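Local coordinates for Cel44C (PDB 3ZQ9), which probably cleaves internal beta-1,4 linkages in the glucan backbones of xyloglucan and cellulose, this chain being the glycoside hydrolase family 44 part of a longer multidomain enzyme, at residues Asp282-Pro287 and Ala355-Ser360; Met40-Leu45 and Met387-Lys392; Asn186-Trp191 and Pro231-Phe236; Tyr286-Gly291 and Asp324-Gln329. The protein carries 2 engineered substitutions. All coordinates share one frame; numbering follows the deposited sequence. Where two conformers were deposited one is given.

Contact 1. Residues Asp282-Pro287 and Ala355-Ser360; sequences DVHWYP and AMTEYS. With NOY ((2R,3S,4R,5R)-5-(hydroxymethyl)piperidine-2,3,4-triol), chain B.
Y286 and E358 meet through a short hydrogen bond: Y286 OH donates to E358 OE1 over 2.6 Å, reaching the anti side of the carboxylate. The same oxygen takes a bond from the ring nitrogen of the piperidine-triol, NOY N to E358 OE1 at 2.6 Å, so OE1 is held from the protein and the ligand together. H284 lies along the rest of the glutamate: E358 CG sits 3.7 Å from the centre of the imidazole, over its face, and the carboxylate stacks on the ring with only 23° between the planes. An extended chain beyond CG (chi2 -179°) carries the carboxylate across that ring to the ligand. Outside the pair, R44 makes a salt bridge to E358 OE2, and E187 holds H284 ND1. The backbone sets all this up through parallel pairing, V283 N to A355 O at 3.0 Å and T357 N to V283 O at 2.9 Å, before the second strand turns a corner at E358. On the other face M356 makes an oblique Met-aromatic contact with W285. Strands 280-285 and 353-359 are neighbours in a TIM barrel, and a glutamate here, against the ligand nitrogen, is consistent with the nucleophile site of retaining glycosidases.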
# COMPACT_ATOMS: atom_id res chain seq x y z
N ASP A 282 0.92 8.38 -5.08
CA ASP A 282 0.33 7.54 -4.05
C ASP A 282 -1.13 7.30 -4.48
O ASP A 282 -1.90 8.25 -4.63
CB ASP A 282 0.39 8.34 -2.73
CG ASP A 282 -0.26 7.63 -1.52
OD1 ASP A 282 -1.14 6.76 -1.70
OD2 ASP A 282 0.12 7.97 -0.35
N VAL A 283 -1.47 6.02 -4.67
CA VAL A 283 -2.86 5.61 -4.98
C VAL A 283 -3.35 4.50 -4.06
O VAL A 283 -2.58 3.74 -3.48
CB VAL A 283 -3.02 5.12 -6.44
CG1 VAL A 283 -2.65 6.23 -7.42
CG2 VAL A 283 -2.16 3.86 -6.75
N HIS A 284 -4.68 4.40 -3.97
CA HIS A 284 -5.36 3.25 -3.34
C HIS A 284 -6.03 2.44 -4.46
O HIS A 284 -6.50 3.01 -5.44
CB HIS A 284 -6.44 3.80 -2.39
CG HIS A 284 -5.86 4.55 -1.24
ND1 HIS A 284 -6.62 5.28 -0.35
CD2 HIS A 284 -4.56 4.73 -0.88
CE1 HIS A 284 -5.81 5.84 0.55
NE2 HIS A 284 -4.56 5.50 0.26
N TRP A 285 -6.02 1.13 -4.32
CA TRP A 285 -6.51 0.26 -5.40
C TRP A 285 -7.32 -0.86 -4.76
O TRP A 285 -6.76 -1.82 -4.26
CB TRP A 285 -5.32 -0.30 -6.17
CG TRP A 285 -5.69 -1.28 -7.28
CD1 TRP A 285 -5.56 -2.65 -7.25
CD2 TRP A 285 -6.27 -0.97 -8.56
NE1 TRP A 285 -5.99 -3.20 -8.43
CE2 TRP A 285 -6.42 -2.19 -9.26
CE3 TRP A 285 -6.62 0.24 -9.20
CZ2 TRP A 285 -6.92 -2.25 -10.57
CZ3 TRP A 285 -7.16 0.16 -10.51
CH2 TRP A 285 -7.30 -1.07 -11.16
N TYR A 286 -8.64 -0.75 -4.85
CA TYR A 286 -9.49 -1.83 -4.41
C TYR A 286 -10.14 -2.37 -5.67
O TYR A 286 -10.88 -1.65 -6.34
CB TYR A 286 -10.56 -1.30 -3.47
CG TYR A 286 -9.98 -0.88 -2.14
CD1 TYR A 286 -9.68 -1.85 -1.18
CD2 TYR A 286 -9.75 0.46 -1.84
CE1 TYR A 286 -9.18 -1.48 0.08
CE2 TYR A 286 -9.21 0.84 -0.60
CZ TYR A 286 -8.96 -0.14 0.36
OH TYR A 286 -8.47 0.21 1.61
N PRO A 287 -9.79 -3.61 -6.04
CA PRO A 287 -10.30 -4.17 -7.31
C PRO A 287 -11.83 -4.01 -7.42
O PRO A 287 -12.56 -4.23 -6.44
CB PRO A 287 -9.97 -5.64 -7.15
CG PRO A 287 -8.60 -5.62 -6.45
CD PRO A 287 -8.78 -4.47 -5.40
N ALA A 355 3.46 4.28 -5.21
CA ALA A 355 3.06 3.51 -4.03
C ALA A 355 1.59 3.20 -4.06
O ALA A 355 0.77 4.06 -4.41
CB ALA A 355 3.38 4.29 -2.75
N MET A 356 1.23 1.99 -3.61
CA MET A 356 -0.17 1.61 -3.50
C MET A 356 -0.49 1.52 -2.00
O MET A 356 -0.29 0.46 -1.37
CB MET A 356 -0.37 0.27 -4.23
CG MET A 356 -1.85 -0.18 -4.24
SD MET A 356 -1.96 -1.78 -5.13
CE MET A 356 -1.67 -1.21 -6.77
N THR A 357 -0.93 2.63 -1.39
CA THR A 357 -0.89 2.75 0.09
C THR A 357 -2.12 2.17 0.77
O THR A 357 -2.17 2.15 1.98
CB THR A 357 -0.68 4.20 0.56
OG1 THR A 357 -1.66 5.03 -0.05
CG2 THR A 357 0.72 4.71 0.11
N GLU A 358 -3.11 1.72 -0.02
CA GLU A 358 -4.18 0.84 0.45
C GLU A 358 -4.57 -0.07 -0.71
O GLU A 358 -4.65 0.42 -1.84
CB GLU A 358 -5.44 1.63 0.84
CG GLU A 358 -5.31 2.48 2.15
CD GLU A 358 -6.62 3.21 2.47
OE1 GLU A 358 -7.71 2.71 2.04
OE2 GLU A 358 -6.57 4.29 3.14
N TYR A 359 -4.85 -1.33 -0.40
CA TYR A 359 -5.43 -2.29 -1.36
C TYR A 359 -5.86 -3.51 -0.59
O TYR A 359 -5.40 -3.74 0.53
CB TYR A 359 -4.42 -2.69 -2.46
CG TYR A 359 -3.26 -3.54 -1.99
CD1 TYR A 359 -2.11 -2.97 -1.37
CD2 TYR A 359 -3.27 -4.91 -2.23
CE1 TYR A 359 -1.03 -3.79 -0.98
CE2 TYR A 359 -2.21 -5.74 -1.85
CZ TYR A 359 -1.09 -5.17 -1.24
OH TYR A 359 -0.05 -6.01 -0.90
N SER A 360 -6.75 -4.29 -1.19
CA SER A 360 -7.17 -5.57 -0.65
C SER A 360 -7.85 -6.28 -1.76
O SER A 360 -8.52 -5.64 -2.60
CB SER A 360 -8.20 -5.37 0.47
OG SER A 360 -8.76 -6.65 0.80
O4 NOY B . -11.52 2.36 5.74
C4 NOY B . -11.37 3.16 4.55
C3 NOY B . -10.09 4.01 4.63
O3 NOY B . -10.11 4.91 5.74
C2 NOY B . -9.95 4.84 3.33
N NOY B . -9.95 3.99 2.12
C7 NOY B . -11.08 3.05 2.04
C5 NOY B . -11.18 2.24 3.34
C6 NOY B . -12.26 1.15 3.26
O2 NOY B . -8.78 5.66 3.36
O6 NOY B . -13.53 1.74 2.93

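Contact 2. Residues Met40-Leu45 and Met387-Lys392; sequences MAARRL and MANYWK. With NOY ((2R,3S,4R,5R)-5-(hydroxymethyl)piperidine-2,3,4-triol), chain B; BGC (beta-D-glucopyranose), chain C.
R44 NH1, 4.0 Å from W391 CZ3, is gripped by two groups beyond these segments: it forms a salt bridge with E358 and a hydrogen bond with N31. W391 lies at the edge of the guanidinium, near its plane, and the two flat groups are turned 72° apart, so they are not stacked face to face. The arginine runs out straight from CG to NE (chi3 -175°), which carries its charged end from the strand to the carboxylate of E358. Further back the contacts are van der Waals and few: R44 CB lies 4.0 Å from N389 CG, and A42 CB meets M387 CG at 4.4 Å. No hydrogen bond joins strands 42-45 and 387-390; their short axes pass 7.5 Å apart, because strand 29-30 stands between them in the sheet. W391 spends its ring on the ligand instead. NOY C3 rides 3.6 Å above one face, towards the rim, while W391 NE1 is 3.3 Å from NOY O4 and W391 CZ2 is 3.2 Å from BGC O5. One tryptophan thus runs beside the linked piperidine and glucose units, an aromatic sugar platform at the closing seam of the TIM barrel, where the last strand comes round to the first two.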
# COMPACT_ATOMS: atom_id res chain seq x y z
N MET A 40 6.79 -7.33 8.52
CA MET A 40 6.60 -6.21 7.58
C MET A 40 7.83 -5.32 7.53
O MET A 40 8.61 -5.28 8.50
CB MET A 40 5.43 -5.36 8.07
CG MET A 40 4.06 -6.10 8.03
SD MET A 40 3.44 -6.33 6.36
CE MET A 40 1.90 -7.20 6.80
N ALA A 41 7.97 -4.57 6.43
CA ALA A 41 9.05 -3.58 6.30
C ALA A 41 8.53 -2.14 6.24
O ALA A 41 9.34 -1.19 6.28
CB ALA A 41 9.93 -3.86 5.03
N ALA A 42 7.21 -1.99 6.17
CA ALA A 42 6.61 -0.63 6.05
C ALA A 42 5.27 -0.59 6.74
O ALA A 42 4.48 -1.52 6.68
CB ALA A 42 6.47 -0.22 4.58
N ARG A 43 5.01 0.53 7.42
CA ARG A 43 3.73 0.73 8.11
C ARG A 43 3.23 2.10 7.78
O ARG A 43 4.04 3.05 7.68
CB ARG A 43 3.94 0.58 9.62
CG ARG A 43 4.27 -0.88 10.02
CD ARG A 43 4.61 -0.98 11.51
NE ARG A 43 3.46 -0.85 12.42
CZ ARG A 43 3.30 0.13 13.32
NH1 ARG A 43 4.16 1.15 13.37
NH2 ARG A 43 2.26 0.12 14.15
N ARG A 44 1.91 2.23 7.64
CA ARG A 44 1.29 3.51 7.32
C ARG A 44 0.29 3.91 8.39
O ARG A 44 -0.54 3.07 8.84
CB ARG A 44 0.56 3.42 5.97
CG ARG A 44 -0.40 4.61 5.66
CD ARG A 44 -0.85 4.46 4.19
NE ARG A 44 -1.69 5.58 3.67
CZ ARG A 44 -3.01 5.57 3.63
NH1 ARG A 44 -3.69 4.56 4.21
NH2 ARG A 44 -3.69 6.61 3.05
N LEU A 45 0.32 5.20 8.75
CA LEU A 45 -0.71 5.78 9.61
C LEU A 45 -1.51 6.71 8.68
O LEU A 45 -1.07 7.83 8.39
CB LEU A 45 -0.07 6.52 10.83
CG LEU A 45 -1.07 7.19 11.79
CD1 LEU A 45 -1.96 6.16 12.48
CD2 LEU A 45 -0.36 8.07 12.83
N MET A 387 6.32 1.06 -2.66
CA MET A 387 5.72 0.81 -1.33
C MET A 387 4.30 0.36 -1.55
O MET A 387 3.62 0.86 -2.47
CB MET A 387 5.75 2.09 -0.48
CG MET A 387 5.24 1.90 0.96
SD MET A 387 5.53 3.42 1.91
CE MET A 387 7.32 3.43 2.06
N ALA A 388 3.83 -0.58 -0.73
CA ALA A 388 2.43 -1.01 -0.85
C ALA A 388 1.95 -1.44 0.50
O ALA A 388 2.66 -2.15 1.19
CB ALA A 388 2.32 -2.21 -1.86
N ASN A 389 0.70 -1.06 0.87
CA ASN A 389 0.22 -1.29 2.24
C ASN A 389 -1.19 -1.88 2.18
O ASN A 389 -2.12 -1.25 1.69
CB ASN A 389 0.18 0.05 3.03
CG ASN A 389 1.54 0.77 3.08
OD1 ASN A 389 2.28 0.69 4.12
ND2 ASN A 389 1.90 1.46 2.04
N TYR A 390 -1.32 -3.11 2.64
CA TYR A 390 -2.63 -3.75 2.72
C TYR A 390 -3.54 -2.95 3.67
O TYR A 390 -3.06 -2.34 4.65
CB TYR A 390 -2.40 -5.13 3.28
CG TYR A 390 -3.65 -5.88 3.62
CD1 TYR A 390 -4.48 -6.35 2.62
CD2 TYR A 390 -3.98 -6.13 4.95
CE1 TYR A 390 -5.67 -7.07 2.96
CE2 TYR A 390 -5.15 -6.86 5.28
CZ TYR A 390 -5.97 -7.30 4.26
OH TYR A 390 -7.15 -7.99 4.48
N TRP A 391 -4.84 -2.93 3.36
CA TRP A 391 -5.84 -2.32 4.27
C TRP A 391 -6.89 -3.41 4.63
O TRP A 391 -7.44 -4.03 3.75
CB TRP A 391 -6.55 -1.12 3.59
CG TRP A 391 -7.51 -0.48 4.54
CD1 TRP A 391 -8.81 -0.90 4.79
CD2 TRP A 391 -7.28 0.65 5.38
NE1 TRP A 391 -9.38 -0.11 5.77
CE2 TRP A 391 -8.46 0.84 6.16
CE3 TRP A 391 -6.19 1.51 5.57
CZ2 TRP A 391 -8.58 1.88 7.11
CZ3 TRP A 391 -6.32 2.56 6.53
CH2 TRP A 391 -7.49 2.71 7.31
N LYS A 392 -7.13 -3.63 5.93
CA LYS A 392 -8.09 -4.62 6.38
C LYS A 392 -9.53 -4.16 6.11
O LYS A 392 -10.02 -3.28 6.83
CB LYS A 392 -7.95 -4.82 7.90
CG LYS A 392 -6.61 -5.39 8.36
CD LYS A 392 -6.63 -5.53 9.90
CE LYS A 392 -7.50 -6.69 10.34
NZ LYS A 392 -7.56 -6.68 11.89
O4 NOY B . -11.52 2.36 5.74
C4 NOY B . -11.37 3.16 4.55
C3 NOY B . -10.09 4.01 4.63
O3 NOY B . -10.11 4.91 5.74
C2 NOY B . -9.95 4.84 3.33
N NOY B . -9.95 3.99 2.12
C7 NOY B . -11.08 3.05 2.04
C5 NOY B . -11.18 2.24 3.34
C6 NOY B . -12.26 1.15 3.26
O2 NOY B . -8.78 5.66 3.36
O6 NOY B . -13.53 1.74 2.93
C2 BGC C . -13.06 1.82 7.50
C3 BGC C . -13.63 2.37 8.81
C4 BGC C . -12.46 2.91 9.64
C5 BGC C . -11.70 4.03 8.92
C6 BGC C . -10.49 4.47 9.74
C1 BGC C . -12.23 2.92 6.84
O2 BGC C . -14.08 1.54 6.57
O3 BGC C . -14.26 1.28 9.53
O4 BGC C . -12.92 3.30 10.93
O5 BGC C . -11.25 3.45 7.69
O6 BGC C . -9.81 5.52 9.04

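Contact 3. Residues Asn186-Trp191 and Pro231-Phe236; sequences NEPALW and PVLYGF. With NOY ((2R,3S,4R,5R)-5-(hydroxymethyl)piperidine-2,3,4-triol), chain B.
This is a loop-to-strand contact at the active-site end of a TIM barrel, where the turn after strand 181-184 leans on the end of strand 227-233. An Asn-Glu pair just past the fourth strand is the place of the acid/base in many retaining barrel glycosidases, consistent with a similar role for E187. One backbone bond ties the two chains, E187 N to V232 O at 2.9 Å, rather bent at 134°. Both residues it joins have positive phi, and the strand reaches this point through a cis peptide before P231. P188 then drops into a 3-10 turn, its CD 3.1 Å from P231 O. That turn brings L190 over the Y234 ring: L190 CG stands 4.1 Å from the ring centre in a CH-pi contact, with L190 CD1 3.5 Å from Y234 CG. Y234 CB also packs under the glutamate, 3.4 Å from E187 CD, while the phenol end goes off to Q243. G235 stands at the N-cap position of the helix that follows. E187 OE2 is well held, by H284 ND1 and by NOY N at 2.8 Å. A water completes the set, donating to E187 OE2 at 2.7 Å and to Y234 O at 2.8 Å.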
# COMPACT_ATOMS: atom_id res chain seq x y z
N ASN A 186 -5.64 12.32 2.62
CA ASN A 186 -6.15 10.99 2.26
C ASN A 186 -7.38 11.18 1.37
O ASN A 186 -8.33 11.88 1.78
CB ASN A 186 -6.58 10.25 3.55
CG ASN A 186 -7.14 8.87 3.27
OD1 ASN A 186 -8.41 8.64 3.35
ND2 ASN A 186 -6.29 7.96 2.95
N GLU A 187 -7.36 10.62 0.17
CA GLU A 187 -8.57 10.53 -0.69
C GLU A 187 -9.30 11.88 -0.84
O GLU A 187 -10.50 11.99 -0.53
CB GLU A 187 -9.53 9.42 -0.21
CG GLU A 187 -8.81 8.05 -0.15
CD GLU A 187 -9.73 6.85 0.16
OE1 GLU A 187 -10.91 7.05 0.54
OE2 GLU A 187 -9.25 5.67 -0.03
N PRO A 188 -8.61 12.87 -1.40
CA PRO A 188 -9.16 14.23 -1.47
C PRO A 188 -10.45 14.30 -2.32
O PRO A 188 -11.33 15.13 -2.03
CB PRO A 188 -8.00 15.04 -2.11
CG PRO A 188 -7.12 13.96 -2.88
CD PRO A 188 -7.20 12.81 -1.85
N ALA A 189 -10.55 13.49 -3.37
CA ALA A 189 -11.74 13.48 -4.25
C ALA A 189 -12.94 12.91 -3.53
O ALA A 189 -14.08 13.05 -4.02
CB ALA A 189 -11.46 12.66 -5.59
N LEU A 190 -12.69 12.29 -2.36
CA LEU A 190 -13.80 11.87 -1.50
C LEU A 190 -14.02 12.77 -0.27
O LEU A 190 -14.92 12.47 0.53
CB LEU A 190 -13.70 10.38 -1.05
CG LEU A 190 -13.75 9.35 -2.20
CD1 LEU A 190 -13.66 7.94 -1.60
CD2 LEU A 190 -15.03 9.48 -3.11
N TRP A 191 -13.25 13.86 -0.14
CA TRP A 191 -13.48 14.75 0.99
C TRP A 191 -14.97 15.11 1.10
O TRP A 191 -15.51 15.14 2.21
CB TRP A 191 -12.69 16.02 0.85
CG TRP A 191 -11.23 15.89 1.19
CD1 TRP A 191 -10.62 14.86 1.86
CD2 TRP A 191 -10.22 16.83 0.86
NE1 TRP A 191 -9.26 15.12 1.99
CE2 TRP A 191 -8.99 16.32 1.37
CE3 TRP A 191 -10.23 18.08 0.18
CZ2 TRP A 191 -7.77 17.03 1.24
CZ3 TRP A 191 -9.00 18.78 0.01
CH2 TRP A 191 -7.80 18.24 0.55
N PRO A 231 -1.34 11.96 -4.76
CA PRO A 231 -2.41 12.65 -4.05
C PRO A 231 -3.25 11.69 -3.18
O PRO A 231 -4.28 12.12 -2.64
CB PRO A 231 -3.30 13.23 -5.19
CG PRO A 231 -2.79 12.59 -6.53
CD PRO A 231 -1.76 11.51 -6.09
N VAL A 232 -2.81 10.45 -3.03
CA VAL A 232 -3.50 9.50 -2.13
C VAL A 232 -4.93 9.24 -2.68
O VAL A 232 -5.95 9.27 -1.93
CB VAL A 232 -3.54 9.99 -0.62
CG1 VAL A 232 -3.75 8.75 0.28
CG2 VAL A 232 -2.22 10.71 -0.18
N LEU A 233 -5.01 8.93 -3.96
CA LEU A 233 -6.31 8.85 -4.67
C LEU A 233 -7.07 7.58 -4.32
O LEU A 233 -6.46 6.52 -4.26
CB LEU A 233 -6.09 8.93 -6.18
CG LEU A 233 -5.43 10.24 -6.65
CD1 LEU A 233 -5.28 10.15 -8.21
CD2 LEU A 233 -6.29 11.52 -6.25
N TYR A 234 -8.40 7.67 -4.16
CA TYR A 234 -9.16 6.54 -3.60
C TYR A 234 -9.29 5.38 -4.59
O TYR A 234 -9.45 4.23 -4.20
CB TYR A 234 -10.58 7.01 -3.15
CG TYR A 234 -11.60 7.00 -4.24
CD1 TYR A 234 -12.37 5.84 -4.48
CD2 TYR A 234 -11.81 8.12 -5.04
CE1 TYR A 234 -13.31 5.80 -5.52
CE2 TYR A 234 -12.78 8.09 -6.08
CZ TYR A 234 -13.51 6.93 -6.30
OH TYR A 234 -14.44 6.86 -7.32
N GLY A 235 -9.25 5.68 -5.88
CA GLY A 235 -9.64 4.66 -6.83
C GLY A 235 -9.71 5.24 -8.23
O GLY A 235 -9.49 6.45 -8.42
N PHE A 236 -10.09 4.39 -9.19
CA PHE A 236 -9.95 4.77 -10.59
C PHE A 236 -10.73 6.05 -10.96
O PHE A 236 -10.26 6.83 -11.78
CB PHE A 236 -10.36 3.61 -11.53
CG PHE A 236 -9.96 3.85 -12.95
CD1 PHE A 236 -8.67 3.48 -13.39
CD2 PHE A 236 -10.81 4.55 -13.80
CE1 PHE A 236 -8.26 3.75 -14.70
CE2 PHE A 236 -10.40 4.86 -15.13
CZ PHE A 236 -9.13 4.46 -15.56
O4 NOY B . -11.52 2.36 5.74
C4 NOY B . -11.37 3.16 4.55
C3 NOY B . -10.09 4.01 4.63
O3 NOY B . -10.11 4.91 5.74
C2 NOY B . -9.95 4.84 3.33
N NOY B . -9.95 3.99 2.12
C7 NOY B . -11.08 3.05 2.04
C5 NOY B . -11.18 2.24 3.34
C6 NOY B . -12.26 1.15 3.26
O2 NOY B . -8.78 5.66 3.36
O6 NOY B . -13.53 1.74 2.93
O HOH W 1 -10.26 3.77 -1.60

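Contact 4. Residues Tyr286-Gly291 and Asp324-Gln329; sequences YPEAMG and DSWIAQ. With NOY ((2R,3S,4R,5R)-5-(hydroxymethyl)piperidine-2,3,4-triol), chain B.
M290 N donates to D324 O at 2.8 Å in the plane of that carbonyl, so the chain leaving strand 280-285 is tied, just as it enters a small beta hairpin, to the residue before an N-cap. The hairpin pairs 290-291 with 294-295 and belongs to the long excursion after the sixth strand of the TIM barrel. S325 is the N-cap of helix 326-331: its OG accepts a nearly straight bond from A328 N, 3.1 Å and 174°, and is also hydrogen-bonded to E323. The same serine packs through carbon, S325 CB lying 3.6 Å from E288 CB. E288 carries most of the side-chain contact. Its chain bends sharply at the second torsion (chi2 -85°), which folds the carboxylate back to the indole nitrogen of the helix's first turn. W326 NE1 gives its hydrogen to E288 OE2 at 3.0 Å; the oxygen lies close to the indole plane, yet the donor comes from above the carboxylate, 81° out of its plane. The other oxygen, E288 OE1, makes a long, weak ion pair with R295. Beneath the bend, E288 CG touches I327 CD1 at 3.7 Å, and I327 in turn lies over the face of its neighbour's indole, an apolar patch that F236 extends. Towards the hairpin the seam is wetter, D324 being exposed. One water accepts from D324 N at 2.9 Å and donates to M290 O at 2.7 Å, bridging the two backbones beside their direct bond.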
# COMPACT_ATOMS: atom_id res chain seq x y z
N TYR A 286 -8.64 -0.75 -4.85
CA TYR A 286 -9.49 -1.83 -4.41
C TYR A 286 -10.14 -2.37 -5.67
O TYR A 286 -10.88 -1.65 -6.34
CB TYR A 286 -10.56 -1.30 -3.47
CG TYR A 286 -9.98 -0.88 -2.14
CD1 TYR A 286 -9.68 -1.85 -1.18
CD2 TYR A 286 -9.75 0.46 -1.84
CE1 TYR A 286 -9.18 -1.48 0.08
CE2 TYR A 286 -9.21 0.84 -0.60
CZ TYR A 286 -8.96 -0.14 0.36
OH TYR A 286 -8.47 0.21 1.61
N PRO A 287 -9.79 -3.61 -6.04
CA PRO A 287 -10.30 -4.17 -7.31
C PRO A 287 -11.83 -4.01 -7.42
O PRO A 287 -12.56 -4.23 -6.44
CB PRO A 287 -9.97 -5.64 -7.15
CG PRO A 287 -8.60 -5.62 -6.45
CD PRO A 287 -8.78 -4.47 -5.40
N GLU A 288 -12.29 -3.64 -8.62
CA GLU A 288 -13.73 -3.67 -8.96
C GLU A 288 -14.09 -5.00 -9.62
O GLU A 288 -15.25 -5.25 -9.92
CB GLU A 288 -14.03 -2.51 -9.94
CG GLU A 288 -13.92 -1.14 -9.28
CD GLU A 288 -15.18 -0.71 -8.58
OE1 GLU A 288 -16.11 -1.52 -8.38
OE2 GLU A 288 -15.24 0.47 -8.20
N ALA A 289 -13.08 -5.86 -9.80
CA ALA A 289 -13.25 -7.20 -10.39
C ALA A 289 -14.40 -7.93 -9.74
O ALA A 289 -14.48 -7.99 -8.51
CB ALA A 289 -11.96 -8.00 -10.25
N MET A 290 -15.27 -8.50 -10.59
CA MET A 290 -16.47 -9.22 -10.17
C MET A 290 -16.38 -10.70 -10.53
O MET A 290 -15.78 -11.05 -11.54
CB MET A 290 -17.67 -8.65 -10.91
CG MET A 290 -17.83 -7.15 -10.79
SD MET A 290 -18.76 -6.71 -9.33
CE MET A 290 -20.26 -7.65 -9.59
N GLY A 291 -17.01 -11.56 -9.74
CA GLY A 291 -17.23 -12.92 -10.16
C GLY A 291 -18.45 -13.41 -9.42
O GLY A 291 -18.62 -13.12 -8.24
N ASP A 324 -13.89 -8.64 -15.19
CA ASP A 324 -15.28 -8.18 -15.25
C ASP A 324 -15.43 -6.99 -14.27
O ASP A 324 -15.59 -7.21 -13.09
CB ASP A 324 -16.21 -9.31 -14.80
CG ASP A 324 -17.71 -8.96 -14.95
OD1 ASP A 324 -18.07 -7.83 -15.31
OD2 ASP A 324 -18.53 -9.85 -14.65
N SER A 325 -15.36 -5.76 -14.77
CA SER A 325 -15.57 -4.55 -13.94
C SER A 325 -15.88 -3.37 -14.87
O SER A 325 -15.57 -3.42 -16.07
CB SER A 325 -14.32 -4.18 -13.13
OG SER A 325 -13.31 -3.62 -14.00
N TRP A 326 -16.43 -2.31 -14.31
CA TRP A 326 -16.71 -1.10 -15.09
C TRP A 326 -15.44 -0.42 -15.58
O TRP A 326 -15.46 0.28 -16.61
CB TRP A 326 -17.56 -0.14 -14.25
CG TRP A 326 -16.84 0.55 -13.08
CD1 TRP A 326 -16.85 0.17 -11.75
CD2 TRP A 326 -16.04 1.74 -13.14
NE1 TRP A 326 -16.11 1.05 -11.01
CE2 TRP A 326 -15.61 2.02 -11.83
CE3 TRP A 326 -15.66 2.59 -14.17
CZ2 TRP A 326 -14.83 3.13 -11.53
CZ3 TRP A 326 -14.87 3.69 -13.88
CH2 TRP A 326 -14.48 3.95 -12.55
N ILE A 327 -14.33 -0.62 -14.86
CA ILE A 327 -13.04 -0.07 -15.28
C ILE A 327 -12.57 -0.77 -16.56
O ILE A 327 -12.20 -0.11 -17.53
CB ILE A 327 -11.95 -0.22 -14.18
CG1 ILE A 327 -12.39 0.54 -12.92
CG2 ILE A 327 -10.59 0.33 -14.70
CD1 ILE A 327 -11.49 0.16 -11.69
N ALA A 328 -12.64 -2.11 -16.58
CA ALA A 328 -12.28 -2.84 -17.80
C ALA A 328 -13.32 -2.58 -18.93
O ALA A 328 -12.98 -2.52 -20.10
CB ALA A 328 -12.13 -4.36 -17.50
N GLN A 329 -14.59 -2.42 -18.57
CA GLN A 329 -15.63 -2.20 -19.58
C GLN A 329 -15.44 -0.84 -20.28
O GLN A 329 -15.50 -0.74 -21.52
CB GLN A 329 -17.00 -2.24 -18.90
CG GLN A 329 -18.14 -1.83 -19.81
CD GLN A 329 -18.29 -2.80 -20.98
OE1 GLN A 329 -18.08 -4.00 -20.81
NE2 GLN A 329 -18.65 -2.29 -22.17
O4 NOY B . -11.52 2.36 5.74
C4 NOY B . -11.37 3.16 4.55
C3 NOY B . -10.09 4.01 4.63
O3 NOY B . -10.11 4.91 5.74
C2 NOY B . -9.95 4.84 3.33
N NOY B . -9.95 3.99 2.12
C7 NOY B . -11.08 3.05 2.04
C5 NOY B . -11.18 2.24 3.34
C6 NOY B . -12.26 1.15 3.26
O2 NOY B . -8.78 5.66 3.36
O6 NOY B . -13.53 1.74 2.93
O HOH W 2 -13.51 -10.41 -12.95
O HOH W 3 -18.08 -12.07 -13.69

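In the fold
Contacts 1, 2 and 3 ring one ligand site at the end of the barrel. Contacts 1 and 2, about 10 Å between centres, share the sheet through strands 353-359 and 387-390, with M356 O probably hydrogen-bonded to N389 N at 2.9 Å; Y286 OH also packs 3.1 Å from W391 CB. Contact 3 lies about 10 Å from contact 1 on the other side of strand 280-285, joined to it by H284 ND1 and E187 OE2 at 2.7 Å. Contact 4 shares Y286 and P287 with contact 1 but runs outward, its centre about 24 Å from that of contact 2; it meets contact 3 where F236 CB packs 3.6 Å from I327 CD1.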